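Local coordinates for protein MIX1 (Leishmania major, PDB 3HA4) that probably acts as a helical, TPR-like scaffold that mediates protein-protein interactions and forms a homodimer, at residues A[34-37]-A[38-41]; A[56-59]-A[60-64]; A[75-78]-A[79-83]; A[134-137]-A[138-141]. All coordinates share one frame; numbering follows the deposited sequence.

Contact 1 of 4, residues A[34-37]-A[38-41]; sequences WPLL and HQRV
L36 turns its CG away from its own backbone N (chi1 165°), while R40 leaves the helix at an unusual first torsion (chi1 -99°) and then runs extended from CG to NE. Together these bring two side chains one helical turn apart across each other. CD2 of L36 lies over the centre of one face of the R40 guanidinium, 3.6 Å from CZ, and CD1 of the same leucine touches R40 NE. CD1 also meets the amide nitrogen NE2 of Q39 at 3.6 Å, so the leucine packs against two polar side chains without bonding to either. On another side of helix 34-42, W34 and H38 approach obliquely, planes 32° apart and ring centroids 5.4 Å apart; CB of H38 lies over one face of the indole. W34 NE1 is hydrogen-bonded to D68, and Y65 meets the tryptophan edge-to-face.

The backbone follows the alpha-helical i to i+4 pattern: H38 N to W34 O at 2.8 Å is the straightest of these bonds, and V41 N to L37 O (3.1 Å) continues it. L37 packs on M57 and T61 of helix 54-64, whereas H38 and Q39 meet I128 and M131 of the second subunit, respectively. Chemically, the helix turns buried aromatic and aliphatic groups to the core and the dimer interface, while the R40 stem leans on M57 and its guanidinium lies against L36, an apolar contact of leucine methyls with a flat cation and no charge pairing between them.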
loop_
_atom_site.group_PDB
_atom_site.type_symbol
_atom_site.label_atom_id
_atom_site.label_comp_id
_atom_site.label_asym_id
_atom_site.label_seq_id
_atom_site.Cartn_x
_atom_site.Cartn_y
_atom_site.Cartn_z
ATOM N N TRP A 34 3.862 6.387 -11.991
ATOM C CA TRP A 34 3.207 5.595 -10.952
ATOM C C TRP A 34 3.887 5.684 -9.563
ATOM O O TRP A 34 3.202 5.796 -8.544
ATOM C CB TRP A 34 3.032 4.140 -11.426
ATOM C CG TRP A 34 2.359 3.234 -10.431
ATOM C CD1 TRP A 34 1.016 3.017 -10.290
ATOM C CD2 TRP A 34 3.003 2.440 -9.423
ATOM N NE1 TRP A 34 0.784 2.137 -9.262
ATOM C CE2 TRP A 34 1.983 1.762 -8.715
ATOM C CE3 TRP A 34 4.339 2.232 -9.055
ATOM C CZ2 TRP A 34 2.259 0.888 -7.656
ATOM C CZ3 TRP A 34 4.613 1.363 -8.002
ATOM C CH2 TRP A 34 3.575 0.703 -7.315
ATOM N N PRO A 35 5.191 5.670 -9.496
ATOM C CA PRO A 35 5.792 5.697 -8.195
ATOM C C PRO A 35 5.638 6.984 -7.471
ATOM O O PRO A 35 5.561 6.946 -6.306
ATOM C CB PRO A 35 7.235 5.396 -8.506
ATOM C CG PRO A 35 7.181 4.659 -9.667
ATOM C CD PRO A 35 6.179 5.262 -10.480
ATOM N N LEU A 36 5.571 8.108 -8.142
ATOM C CA LEU A 36 5.335 9.355 -7.454
ATOM C C LEU A 36 3.883 9.505 -7.033
ATOM O O LEU A 36 3.587 10.085 -6.034
ATOM C CB LEU A 36 5.815 10.529 -8.296
ATOM C CG LEU A 36 5.318 11.904 -7.876
ATOM C CD1 LEU A 36 6.080 12.548 -6.777
ATOM C CD2 LEU A 36 5.143 12.823 -8.994
ATOM N N LEU A 37 3.001 8.942 -7.833
ATOM C CA LEU A 37 1.589 8.858 -7.568
ATOM C C LEU A 37 1.290 7.979 -6.388
ATOM O O LEU A 37 0.487 8.297 -5.567
ATOM C CB LEU A 37 0.875 8.355 -8.803
ATOM C CG LEU A 37 -0.634 8.309 -8.796
ATOM C CD1 LEU A 37 -1.218 9.603 -8.452
ATOM C CD2 LEU A 37 -1.188 7.798 -10.051
ATOM N N HIS A 38 1.969 6.864 -6.300
ATOM C CA HIS A 38 1.840 6.015 -5.165
ATOM C C HIS A 38 2.351 6.719 -3.934
ATOM O O HIS A 38 1.763 6.662 -2.909
ATOM C CB HIS A 38 2.574 4.717 -5.399
ATOM C CG HIS A 38 2.671 3.861 -4.188
ATOM N ND1 HIS A 38 3.658 4.012 -3.255
ATOM C CD2 HIS A 38 1.902 2.848 -3.752
ATOM C CE1 HIS A 38 3.495 3.130 -2.299
ATOM N NE2 HIS A 38 2.439 2.411 -2.577
ATOM N N GLN A 39 3.456 7.400 -4.065
ATOM C CA GLN A 39 4.034 8.192 -2.988
ATOM C C GLN A 39 3.114 9.333 -2.515
ATOM O O GLN A 39 3.033 9.625 -1.318
ATOM C CB GLN A 39 5.407 8.717 -3.396
ATOM C CG GLN A 39 6.132 9.505 -2.324
ATOM C CD GLN A 39 7.458 10.059 -2.827
ATOM O OE1 GLN A 39 8.520 9.769 -2.278
ATOM N NE2 GLN A 39 7.399 10.844 -3.895
ATOM N N ARG A 40 2.378 9.928 -3.423
ATOM C CA ARG A 40 1.476 10.987 -3.085
ATOM C C ARG A 40 0.263 10.490 -2.360
ATOM O O ARG A 40 -0.268 11.125 -1.499
ATOM C CB ARG A 40 1.061 11.682 -4.348
ATOM C CG ARG A 40 1.808 12.893 -4.587
ATOM C CD ARG A 40 1.753 13.402 -5.958
ATOM N NE ARG A 40 2.879 14.286 -6.142
ATOM C CZ ARG A 40 3.038 15.125 -7.149
ATOM N NH1 ARG A 40 2.138 15.205 -8.094
ATOM N NH2 ARG A 40 4.097 15.884 -7.208
ATOM N N VAL A 41 -0.164 9.316 -2.730
ATOM C CA VAL A 41 -1.336 8.711 -2.157
ATOM C C VAL A 41 -1.053 8.187 -0.772
ATOM O O VAL A 41 -1.899 8.160 0.067
ATOM C CB VAL A 41 -1.843 7.583 -3.043
ATOM C CG1 VAL A 41 -2.792 6.723 -2.319
ATOM C CG2 VAL A 41 -2.471 8.121 -4.261
#

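Contact 2 of 4, residues A[56-59]-A[60-64]; sequences LMWE and QTKHY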
loop_
_atom_site.group_PDB
_atom_site.type_symbol
_atom_site.label_atom_id
_atom_site.label_comp_id
_atom_site.label_asym_id
_atom_site.label_seq_id
_atom_site.Cartn_x
_atom_site.Cartn_y
_atom_site.Cartn_z
ATOM N N LEU A 56 -8.604 13.757 -8.165
ATOM C CA LEU A 56 -7.734 13.868 -9.331
ATOM C C LEU A 56 -6.717 12.732 -9.339
ATOM O O LEU A 56 -6.438 12.129 -10.383
ATOM C CB LEU A 56 -7.036 15.229 -9.323
ATOM C CG LEU A 56 -6.054 15.726 -10.402
ATOM C CD1 LEU A 56 -4.637 15.833 -9.853
ATOM C CD2 LEU A 56 -6.093 14.926 -11.713
ATOM N N MET A 57 -6.171 12.439 -8.162
ATOM C CA MET A 57 -5.207 11.370 -8.031
ATOM C C MET A 57 -5.869 10.021 -8.324
ATOM O O MET A 57 -5.260 9.173 -8.961
ATOM C CB MET A 57 -4.542 11.395 -6.658
ATOM C CG MET A 57 -3.322 12.297 -6.619
ATOM S SD MET A 57 -2.395 12.156 -5.081
ATOM C CE MET A 57 -3.568 12.842 -3.911
ATOM N N TRP A 58 -7.114 9.848 -7.878
ATOM C CA TRP A 58 -7.873 8.636 -8.131
ATOM C C TRP A 58 -8.160 8.519 -9.620
ATOM O O TRP A 58 -7.967 7.460 -10.229
ATOM C CB TRP A 58 -9.189 8.626 -7.337
ATOM C CG TRP A 58 -10.086 7.482 -7.751
ATOM C CD1 TRP A 58 -11.414 7.542 -8.078
ATOM C CD2 TRP A 58 -9.693 6.118 -7.926
ATOM N NE1 TRP A 58 -11.875 6.294 -8.426
ATOM C CE2 TRP A 58 -10.837 5.402 -8.343
ATOM C CE3 TRP A 58 -8.486 5.430 -7.762
ATOM C CZ2 TRP A 58 -10.810 4.036 -8.590
ATOM C CZ3 TRP A 58 -8.459 4.064 -8.019
ATOM C CH2 TRP A 58 -9.611 3.387 -8.429
ATOM N N GLU A 59 -8.612 9.628 -10.192
ATOM C CA GLU A 59 -8.871 9.743 -11.626
ATOM C C GLU A 59 -7.635 9.438 -12.447
ATOM O O GLU A 59 -7.710 8.779 -13.478
ATOM C CB GLU A 59 -9.374 11.147 -11.956
ATOM C CG GLU A 59 -10.035 11.217 -13.307
ATOM C CD GLU A 59 -11.000 10.071 -13.503
ATOM O OE1 GLU A 59 -10.804 9.292 -14.470
ATOM O OE2 GLU A 59 -11.933 9.941 -12.666
ATOM N N GLN A 60 -6.484 9.901 -11.976
ATOM C CA GLN A 60 -5.237 9.560 -12.645
ATOM C C GLN A 60 -4.954 8.067 -12.613
ATOM O O GLN A 60 -4.409 7.528 -13.579
ATOM C CB GLN A 60 -4.052 10.352 -12.083
ATOM C CG GLN A 60 -4.193 11.850 -12.286
ATOM C CD GLN A 60 -3.145 12.659 -11.545
ATOM O OE1 GLN A 60 -2.747 12.316 -10.440
ATOM N NE2 GLN A 60 -2.697 13.745 -12.159
ATOM N N THR A 61 -5.314 7.383 -11.523
ATOM C CA THR A 61 -4.977 5.972 -11.457
ATOM C C THR A 61 -5.934 5.116 -12.296
ATOM O O THR A 61 -5.491 4.206 -12.974
ATOM C CB THR A 61 -4.778 5.425 -10.020
ATOM O OG1 THR A 61 -5.932 4.688 -9.609
ATOM C CG2 THR A 61 -4.509 6.533 -9.051
ATOM N N LYS A 62 -7.225 5.433 -12.283
ATOM C CA LYS A 62 -8.171 4.726 -13.142
ATOM C C LYS A 62 -7.770 4.868 -14.601
ATOM O O LYS A 62 -7.922 3.945 -15.400
ATOM C CB LYS A 62 -9.576 5.303 -12.999
ATOM C CG LYS A 62 -10.229 5.079 -11.675
ATOM C CD LYS A 62 -11.713 5.382 -11.783
ATOM C CE LYS A 62 -11.967 6.885 -11.792
ATOM N NZ LYS A 62 -13.408 7.218 -11.556
ATOM N N HIS A 63 -7.270 6.048 -14.943
ATOM C CA HIS A 63 -7.016 6.392 -16.334
ATOM C C HIS A 63 -5.683 5.831 -16.830
ATOM O O HIS A 63 -5.615 5.186 -17.890
ATOM C CB HIS A 63 -7.056 7.915 -16.523
ATOM C CG HIS A 63 -6.876 8.345 -17.946
ATOM N ND1 HIS A 63 -5.665 8.778 -18.447
ATOM C CD2 HIS A 63 -7.749 8.385 -18.979
ATOM C CE1 HIS A 63 -5.804 9.073 -19.728
ATOM N NE2 HIS A 63 -7.056 8.842 -20.075
ATOM N N TYR A 64 -4.631 6.083 -16.058
ATOM C CA TYR A 64 -3.280 5.682 -16.434
ATOM C C TYR A 64 -2.899 4.279 -15.960
ATOM O O TYR A 64 -2.049 3.624 -16.569
ATOM C CB TYR A 64 -2.267 6.711 -15.911
ATOM C CG TYR A 64 -2.378 8.059 -16.595
ATOM C CD1 TYR A 64 -2.066 8.201 -17.945
ATOM C CD2 TYR A 64 -2.800 9.177 -15.900
ATOM C CE1 TYR A 64 -2.172 9.430 -18.578
ATOM C CE2 TYR A 64 -2.905 10.411 -16.516
ATOM C CZ TYR A 64 -2.589 10.529 -17.855
ATOM O OH TYR A 64 -2.696 11.742 -18.469
#
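The W58 indole has the aliphatic stem of K62 over one face: CG stands 3.6 Å from the centroid of the six-membered ring, 23° off the normal, a CH-pi contact displaced toward the rim. Farther along the lysine, CD and CE follow the indole toward its nitrogen, CE coming within 3.4 Å of NE1. T61 OG1 approaches the same ring obliquely, 3.1 Å from CZ3. Because the K62 chain bends at chi3 (-77°), its ammonium also comes back to E59, whose OE2 forms a salt bridge with NZ at 3.3 Å. A second carboxylate, that of E100 on helix 94-109, takes both K62 NZ in a salt bridge and W58 NE1 in a hydrogen bond.

Two residues earlier, the methyls of L56 lie against the Q60 amide, CD2 being 3.6 Å from NE2. The main chain of helix 54-64 binds Q60 N to L56 O at 2.7 Å and K62 N to W58 O at 3.0 Å, the latter nearly linear at 169°. W58 O also receives a weak bond from T61 OG1.

With M97 and V101 packed around it, W58 is fixed both by its face and by its N-H. Two carboxylates on one ammonium would be expected to favour the charged lysine, so the contact couples a buried aromatic to a charge network linking helices 54-64 and 94-109.

Contact 3 of 4, residues A[75-78]-A[79-83]; sequences LTQV and LKYSS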
loop_
_atom_site.group_PDB
_atom_site.type_symbol
_atom_site.label_atom_id
_atom_site.label_comp_id
_atom_site.label_asym_id
_atom_site.label_seq_id
_atom_site.Cartn_x
_atom_site.Cartn_y
_atom_site.Cartn_z
ATOM N N LEU A 75 -5.802 3.585 -1.204
ATOM C CA LEU A 75 -7.035 4.358 -1.158
ATOM C C LEU A 75 -8.112 3.713 -0.277
ATOM O O LEU A 75 -8.856 4.413 0.420
ATOM C CB LEU A 75 -7.570 4.573 -2.574
ATOM C CG LEU A 75 -7.256 5.882 -3.298
ATOM C CD1 LEU A 75 -6.293 6.751 -2.517
ATOM C CD2 LEU A 75 -6.728 5.584 -4.673
ATOM N N THR A 76 -8.204 2.382 -0.311
ATOM C CA THR A 76 -9.151 1.681 0.545
ATOM C C THR A 76 -8.882 2.002 2.013
ATOM O O THR A 76 -9.813 2.270 2.769
ATOM C CB THR A 76 -9.108 0.157 0.349
ATOM O OG1 THR A 76 -9.482 -0.161 -0.991
ATOM C CG2 THR A 76 -10.075 -0.522 1.297
ATOM N N GLN A 77 -7.611 1.975 2.413
ATOM C CA GLN A 77 -7.240 2.396 3.772
ATOM C C GLN A 77 -7.632 3.858 4.032
ATOM O O GLN A 77 -8.091 4.188 5.125
ATOM C CB GLN A 77 -5.740 2.194 4.056
ATOM C CG GLN A 77 -5.184 0.822 3.687
ATOM C CD GLN A 77 -6.160 -0.318 3.971
ATOM O OE1 GLN A 77 -6.778 -0.394 5.037
ATOM N NE2 GLN A 77 -6.303 -1.207 3.004
ATOM N N VAL A 78 -7.450 4.730 3.037
ATOM C CA VAL A 78 -7.942 6.106 3.164
ATOM C C VAL A 78 -9.458 6.136 3.402
ATOM O O VAL A 78 -9.924 6.780 4.331
ATOM C CB VAL A 78 -7.527 7.021 1.977
ATOM C CG1 VAL A 78 -8.166 8.393 2.101
ATOM C CG2 VAL A 78 -6.017 7.162 1.915
ATOM N N LEU A 79 -10.225 5.421 2.584
ATOM C CA LEU A 79 -11.676 5.352 2.787
ATOM C C LEU A 79 -12.058 4.667 4.113
ATOM O O LEU A 79 -12.975 5.103 4.807
ATOM C CB LEU A 79 -12.351 4.652 1.615
ATOM C CG LEU A 79 -12.065 5.287 0.265
ATOM C CD1 LEU A 79 -12.671 4.464 -0.873
ATOM C CD2 LEU A 79 -12.600 6.701 0.277
ATOM N N LYS A 80 -11.352 3.597 4.456
ATOM C CA LYS A 80 -11.548 2.896 5.726
ATOM C C LYS A 80 -11.362 3.791 6.960
ATOM O O LYS A 80 -12.265 3.942 7.787
ATOM C CB LYS A 80 -10.548 1.749 5.809
ATOM C CG LYS A 80 -10.926 0.596 6.720
ATOM C CD LYS A 80 -10.116 -0.644 6.326
ATOM C CE LYS A 80 -10.177 -1.719 7.376
ATOM N NZ LYS A 80 -9.309 -2.863 6.985
ATOM N N TYR A 81 -10.185 4.386 7.077
ATOM C CA TYR A 81 -9.795 5.026 8.329
ATOM C C TYR A 81 -10.022 6.531 8.423
ATOM O O TYR A 81 -9.913 7.098 9.503
ATOM C CB TYR A 81 -8.348 4.675 8.673
ATOM C CG TYR A 81 -8.157 3.190 8.812
ATOM C CD1 TYR A 81 -8.864 2.476 9.766
ATOM C CD2 TYR A 81 -7.298 2.497 7.971
ATOM C CE1 TYR A 81 -8.707 1.117 9.899
ATOM C CE2 TYR A 81 -7.130 1.130 8.092
ATOM C CZ TYR A 81 -7.839 0.449 9.061
ATOM O OH TYR A 81 -7.686 -0.903 9.196
ATOM N N SER A 82 -10.337 7.181 7.309
ATOM C CA SER A 82 -10.651 8.601 7.370
ATOM C C SER A 82 -12.066 8.744 7.906
ATOM O O SER A 82 -12.863 7.811 7.831
ATOM C CB SER A 82 -10.519 9.285 6.001
ATOM O OG SER A 82 -9.160 9.406 5.595
ATOM N N SER A 83 -12.365 9.919 8.446
ATOM C CA SER A 83 -13.668 10.208 9.018
ATOM C C SER A 83 -14.616 10.653 7.917
ATOM O O SER A 83 -14.180 11.167 6.881
ATOM C CB SER A 83 -13.539 11.341 10.045
ATOM O OG SER A 83 -13.718 12.602 9.407
#
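Q77 and Y81, one turn apart on helix 70-81, lie side by side and point the same way, with amide and ring planes 43° apart. The amide oxygen OE1 of Q77 comes within 3.4 Å of Y81 CE2 and 3.6 Å of K80 CD, so it sits beside both the phenol and the lysine stem. The glutamine is bent at chi2 (-38°), and the bond of its NE2 to L73 O, a turn earlier, helps hold it so. Backbone bonds hold the turn, L79 N to L75 O at 2.8 Å and Y81 N to Q77 O at 2.9 Å. At the end of the helix, V78 O is gripped twice by S82: the backbone N bonds at 3.0 Å, and OG adds a weak bond of the same length. S82 is where helical torsions stop, and S83 then caps the next helix, 84-90, through OG to Y86 N.

L75 and T76 pack on M97 and V101 of helix 94-109, respectively, and L79 meets L87 of helix 84-90. L75 also touches V41 of helix 34-42 and W58 of helix 54-64. K80 reaches D135 of helix 123-137 in a salt bridge, while Y81 packs on E46 of the second subunit.

Contact 4 of 4, residues A[134-137]-A[138-141]; sequences DDLE and NMDL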
loop_
_atom_site.group_PDB
_atom_site.type_symbol
_atom_site.label_atom_id
_atom_site.label_comp_id
_atom_site.label_asym_id
_atom_site.label_seq_id
_atom_site.Cartn_x
_atom_site.Cartn_y
_atom_site.Cartn_z
ATOM N N ASP A 134 -13.740 -6.941 0.401
ATOM C CA ASP A 134 -14.650 -7.078 1.547
ATOM C C ASP A 134 -14.805 -5.754 2.265
ATOM O O ASP A 134 -15.924 -5.321 2.557
ATOM C CB ASP A 134 -14.123 -8.102 2.565
ATOM C CG ASP A 134 -14.452 -9.523 2.199
ATOM O OD1 ASP A 134 -15.094 -9.763 1.149
ATOM O OD2 ASP A 134 -14.061 -10.412 2.983
ATOM N N ASP A 135 -13.671 -5.137 2.585
ATOM C CA ASP A 135 -13.679 -3.862 3.279
ATOM C C ASP A 135 -14.563 -2.881 2.524
ATOM O O ASP A 135 -15.458 -2.261 3.104
ATOM C CB ASP A 135 -12.257 -3.322 3.435
ATOM C CG ASP A 135 -11.503 -4.009 4.547
ATOM O OD1 ASP A 135 -12.175 -4.591 5.422
ATOM O OD2 ASP A 135 -10.255 -3.971 4.558
ATOM N N LEU A 136 -14.336 -2.772 1.219
ATOM C CA LEU A 136 -15.117 -1.851 0.413
ATOM C C LEU A 136 -16.580 -2.247 0.445
ATOM O O LEU A 136 -17.440 -1.433 0.770
ATOM C CB LEU A 136 -14.575 -1.789 -1.013
ATOM C CG LEU A 136 -13.182 -1.152 -1.080
ATOM C CD1 LEU A 136 -12.451 -1.431 -2.413
ATOM C CD2 LEU A 136 -13.307 0.360 -0.791
ATOM N N GLU A 137 -16.871 -3.476 0.114
ATOM C CA GLU A 137 -18.223 -3.967 0.170
ATOM C C GLU A 137 -18.921 -3.679 1.503
ATOM O O GLU A 137 -20.075 -3.358 1.530
ATOM C CB GLU A 137 -18.244 -5.452 -0.160
ATOM C CG GLU A 137 -17.907 -5.827 -1.576
ATOM C CD GLU A 137 -19.049 -5.652 -2.479
ATOM O OE1 GLU A 137 -20.033 -5.130 -2.021
ATOM O OE2 GLU A 137 -18.976 -6.004 -3.639
ATOM N N ASN A 138 -18.185 -3.770 2.596
ATOM C CA ASN A 138 -18.763 -3.563 3.926
ATOM C C ASN A 138 -18.947 -2.093 4.304
ATOM O O ASN A 138 -19.495 -1.764 5.355
ATOM C CB ASN A 138 -17.944 -4.309 4.985
ATOM C CG ASN A 138 -18.373 -5.757 5.129
ATOM O OD1 ASN A 138 -19.565 -6.055 5.128
ATOM N ND2 ASN A 138 -17.409 -6.661 5.250
ATOM N N MET A 139 -18.516 -1.219 3.411
ATOM C CA MET A 139 -18.422 0.196 3.694
ATOM C C MET A 139 -19.606 0.924 3.077
ATOM O O MET A 139 -20.009 0.622 1.948
ATOM C CB MET A 139 -17.117 0.711 3.085
ATOM C CG MET A 139 -16.517 1.931 3.711
ATOM S SD MET A 139 -14.950 2.336 2.902
ATOM C CE MET A 139 -13.900 0.976 3.438
ATOM N N ASP A 140 -20.177 1.863 3.829
ATOM C CA ASP A 140 -21.107 2.852 3.276
ATOM C C ASP A 140 -20.680 4.257 3.718
ATOM O O ASP A 140 -20.595 4.553 4.912
ATOM C CB ASP A 140 -22.561 2.566 3.668
ATOM C CG ASP A 140 -23.561 3.443 2.911
ATOM O OD1 ASP A 140 -23.148 4.444 2.288
ATOM O OD2 ASP A 140 -24.768 3.127 2.937
ATOM N N LEU A 141 -20.399 5.104 2.733
ATOM C CA LEU A 141 -19.796 6.405 2.968
ATOM C C LEU A 141 -20.764 7.532 2.623
ATOM O O LEU A 141 -20.370 8.698 2.515
ATOM C CB LEU A 141 -18.514 6.538 2.142
ATOM C CG LEU A 141 -17.487 5.428 2.376
ATOM C CD1 LEU A 141 -16.374 5.489 1.346
ATOM C CD2 LEU A 141 -16.921 5.495 3.789
#
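N138 N donates to D134 O at 2.7 Å, the short i to i+4 bond that closes the last turn of helix 123-137; it also makes a weak, bent bond to D135 O. One residue on, M139 N bonds to L136 O at 2.9 Å. This step spans three residues, and the donor stands well above the carbonyl plane, 56° out of it, as the chain peels off the helix. L136 O is shared, since R98 of helix 94-109 donates to it through NE.

The M139 side chain is extended up to its sulfur and then bends (chi3 -69°), which folds the methyl back along the helix end. There CE lies 3.6 Å from D135 O and makes a loose apolar touch with L136 CD2 at 4.3 Å. N138 CB rests 3.3 Å from D134 O.

Beyond this turn the chain runs extended through D140, and L141 N is held by D95 OD1. L136 packs inward on L102 and L105 of helix 94-109, while L79 of helix 70-81 receives both M139 and L141. The end of helix 123-137 and the tail after it thus pack against helices 70-81 and 94-109, and D135, whose carboxylate pairs with K80, also packs on Q39 of the second subunit.

In the fold
Following the chain from its N terminus, contacts 1 to 4 come strictly in series; none nests in or crosses another. Contacts 1 and 2 lie within helices 34-42 and 54-64, contact 3 ends helix 70-81, and contact 4 closes the last turn of helix 123-137 where the tail begins. Each spans a continuous piece of chain, so the long-range ties run between them: contact 1 touches contact 2 through L37 and R40 and contact 3 through V41 and L75, contact 2 meets contact 3 at W58 and L75, and K80 and D135 bridge contacts 3 and 4. Contacts 1 and 4, with centres about 24 Å apart, do not touch.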